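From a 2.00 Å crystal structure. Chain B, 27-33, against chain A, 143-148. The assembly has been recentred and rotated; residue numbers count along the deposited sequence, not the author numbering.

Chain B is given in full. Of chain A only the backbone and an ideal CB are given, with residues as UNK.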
# COMPACT_ATOMS: atom_id res chain seq x y z
N GLY B 27 -6.60 -2.66 -7.60
CA GLY B 27 -6.42 -2.21 -8.96
C GLY B 27 -5.47 -1.02 -9.09
O GLY B 27 -4.83 -0.85 -10.13
N ASN B 28 -5.41 -0.19 -8.05
CA ASN B 28 -4.51 0.97 -8.04
C ASN B 28 -3.10 0.58 -7.57
O ASN B 28 -2.10 1.03 -8.13
CB ASN B 28 -5.05 2.06 -7.11
CG ASN B 28 -6.37 2.64 -7.58
OD1 ASN B 28 -6.70 2.61 -8.77
ND2 ASN B 28 -7.15 3.19 -6.64
N PHE B 29 -3.05 -0.24 -6.53
CA PHE B 29 -1.78 -0.57 -5.88
C PHE B 29 -1.54 -2.07 -5.82
O PHE B 29 -1.50 -2.66 -4.73
CB PHE B 29 -1.74 0.02 -4.47
CG PHE B 29 -2.25 1.44 -4.39
CD1 PHE B 29 -1.55 2.47 -4.99
CD2 PHE B 29 -3.41 1.73 -3.70
CE1 PHE B 29 -2.01 3.77 -4.91
CE2 PHE B 29 -3.88 3.04 -3.62
CZ PHE B 29 -3.17 4.05 -4.23
N PRO B 30 -1.35 -2.70 -6.99
CA PRO B 30 -1.20 -4.16 -7.02
C PRO B 30 -0.00 -4.64 -6.21
O PRO B 30 -0.06 -5.72 -5.62
CB PRO B 30 -1.02 -4.47 -8.51
CG PRO B 30 -0.48 -3.22 -9.09
CD PRO B 30 -1.12 -2.10 -8.31
N HIS B 31 1.05 -3.84 -6.14
CA HIS B 31 2.26 -4.25 -5.45
C HIS B 31 2.15 -4.15 -3.93
O HIS B 31 3.08 -4.51 -3.22
CB HIS B 31 3.47 -3.44 -5.93
CG HIS B 31 4.78 -4.12 -5.70
ND1 HIS B 31 5.03 -5.40 -6.15
CD2 HIS B 31 5.92 -3.71 -5.09
CE1 HIS B 31 6.27 -5.75 -5.81
NE2 HIS B 31 6.82 -4.74 -5.17
N CYS B 32 1.00 -3.68 -3.43
CA CYS B 32 0.79 -3.65 -1.99
C CYS B 32 0.15 -4.92 -1.44
O CYS B 32 -0.07 -5.04 -0.24
CB CYS B 32 -0.07 -2.44 -1.60
SG CYS B 32 0.86 -0.89 -1.66
N LEU B 33 -0.15 -5.87 -2.32
CA LEU B 33 -0.65 -7.17 -1.88
C LEU B 33 0.46 -7.90 -1.15
O LEU B 33 1.59 -7.99 -1.64
CB LEU B 33 -1.15 -8.00 -3.06
CG LEU B 33 -2.57 -7.73 -3.57
CD1 LEU B 33 -2.81 -8.48 -4.86
CD2 LEU B 33 -3.59 -8.15 -2.52
N UNK A 143 8.36 -0.35 -14.45
CA UNK A 143 8.59 0.48 -13.26
C UNK A 143 7.29 0.68 -12.49
O UNK A 143 6.24 1.00 -13.07
CB UNK A 143 9.18 1.83 -13.65
N UNK A 144 7.36 0.48 -11.18
CA UNK A 144 6.25 0.77 -10.28
C UNK A 144 6.66 1.92 -9.38
O UNK A 144 7.60 1.79 -8.59
CB UNK A 144 5.86 -0.46 -9.46
N UNK A 145 5.96 3.05 -9.50
CA UNK A 145 6.34 4.26 -8.79
C UNK A 145 5.23 4.82 -7.90
O UNK A 145 5.22 6.02 -7.61
CB UNK A 145 6.77 5.33 -9.80
N UNK A 146 4.30 3.97 -7.47
CA UNK A 146 3.17 4.42 -6.65
C UNK A 146 3.64 5.20 -5.42
O UNK A 146 4.69 4.90 -4.87
CB UNK A 146 2.33 3.22 -6.21
N UNK A 147 2.86 6.20 -5.03
CA UNK A 147 3.12 7.01 -3.83
C UNK A 147 4.39 7.85 -3.94
O UNK A 147 5.02 8.15 -2.93
CB UNK A 147 3.22 6.10 -2.60
N UNK A 148 4.75 8.21 -5.17
CA UNK A 148 5.82 9.18 -5.41
C UNK A 148 5.24 10.38 -6.16
O UNK A 148 4.58 10.22 -7.18
CB UNK A 148 6.97 8.55 -6.20

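Position 143 has an extended backbone and an ideal CB with nothing of chain B within 5.5 Å. Chain B therefore sets no condition here; phi and psi of -134° and 133° suit any residue at home in a strand, beta-branched ones included. The residue is I143(A), which makes no contact with chain B.

Position 144 is also extended, but its CA-to-CB bond points toward chain B, and the ideal CB lies 5.2 Å from H31(B) CB. H31(B) lies within a 3-10 segment, and its backbone N has no partner within its own stretch, so a donor is on offer at some distance. The ideal CB is about 6.8 Å from H31(B) N, too far for a short side chain to reach directly; Asp or Asn could do so through a water, and Glu or Gln would come closer. The deposited residue is D144(A), with chi1 t. D144(A) OD2 accepts a hydrogen bond from water 1 (2.6 Å), which in turn accepts one from H31(B) N (3.0 Å), so the water bridges the carboxylate to the backbone. D144(A) OD2 also lies 3.4 Å from H31(B) CB. The other oxygen, OD1, accepts a bond from the backbone N of position 146 (3.3 Å), steadying the chain as it leaves the strand.

Position 145 finds no chain B atom near its ideal CB and would tolerate many residues. It is L145(A), which opens a type II turn.

At 146, phi and psi of -53° and 145° fit the second residue of that turn. The CB points toward chain B, 4.1 Å from F29(B) CD1 and 5.3 Å from N28(B) O. With the ring already so near, a compact side chain such as Ala, Ser or Cys fits easily; a longer one would have to turn away from it. C146(A) places SG 4.0 Å from F29(B) CD1, at the edge of the ring, and 3.9 Å from N28(B) O.

Position 147 has positive phi (67/28), as the third residue of a type II turn often does; Gly, Asn or Asp would be the usual guesses. Its CB points sideways, out of contact with chain B, yet a long side chain could reach the ring of F29(B) and the sulfur of C32(B), an apolar setting that would reward Phe or Met; Leu could touch the ring but falls short of the sulfur. F147(A), with chi1 m, brings its ring end to chain B: F147(A) CZ lies over one face of the F29(B) ring, 3.4 Å from F29(B) CD1, in an offset stack with centroids of the two rings 4.5 Å apart and planes at 27°. C32(B) SG meets the edge of the F147(A) ring, 3.8 Å from F147(A) CE2.

Position 148 closes the turn beyond chain B's reach, where a polar residue could brace the turn. N148(A) does so, its ND2 donating to L145(A) O (2.9 Å) beside a weak backbone bond.

Chain A, residues 143-148: IDLCFN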
# COMPACT_ATOMS: atom_id res chain seq x y z
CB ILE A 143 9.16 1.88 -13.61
CG1 ILE A 143 10.06 1.85 -14.84
CG2 ILE A 143 9.94 2.45 -12.42
CD1 ILE A 143 10.70 3.20 -15.15
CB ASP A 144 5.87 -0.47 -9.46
CG ASP A 144 4.55 -0.31 -8.71
OD1 ASP A 144 4.21 0.83 -8.31
OD2 ASP A 144 3.85 -1.33 -8.51
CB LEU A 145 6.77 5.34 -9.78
CG LEU A 145 8.06 5.03 -10.53
CD1 LEU A 145 8.30 6.03 -11.67
CD2 LEU A 145 9.23 5.02 -9.55
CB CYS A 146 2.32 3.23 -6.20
SG CYS A 146 1.52 2.36 -7.55
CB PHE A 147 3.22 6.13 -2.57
CG PHE A 147 2.10 5.12 -2.44
CD1 PHE A 147 0.79 5.53 -2.31
CD2 PHE A 147 2.39 3.77 -2.40
CE1 PHE A 147 -0.23 4.61 -2.17
CE2 PHE A 147 1.37 2.83 -2.27
CZ PHE A 147 0.06 3.26 -2.15
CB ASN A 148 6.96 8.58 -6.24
CG ASN A 148 7.74 7.52 -5.47
OD1 ASN A 148 8.56 7.83 -4.61
ND2 ASN A 148 7.51 6.26 -5.82
O HOH W 1 1.67 -1.02 -7.11
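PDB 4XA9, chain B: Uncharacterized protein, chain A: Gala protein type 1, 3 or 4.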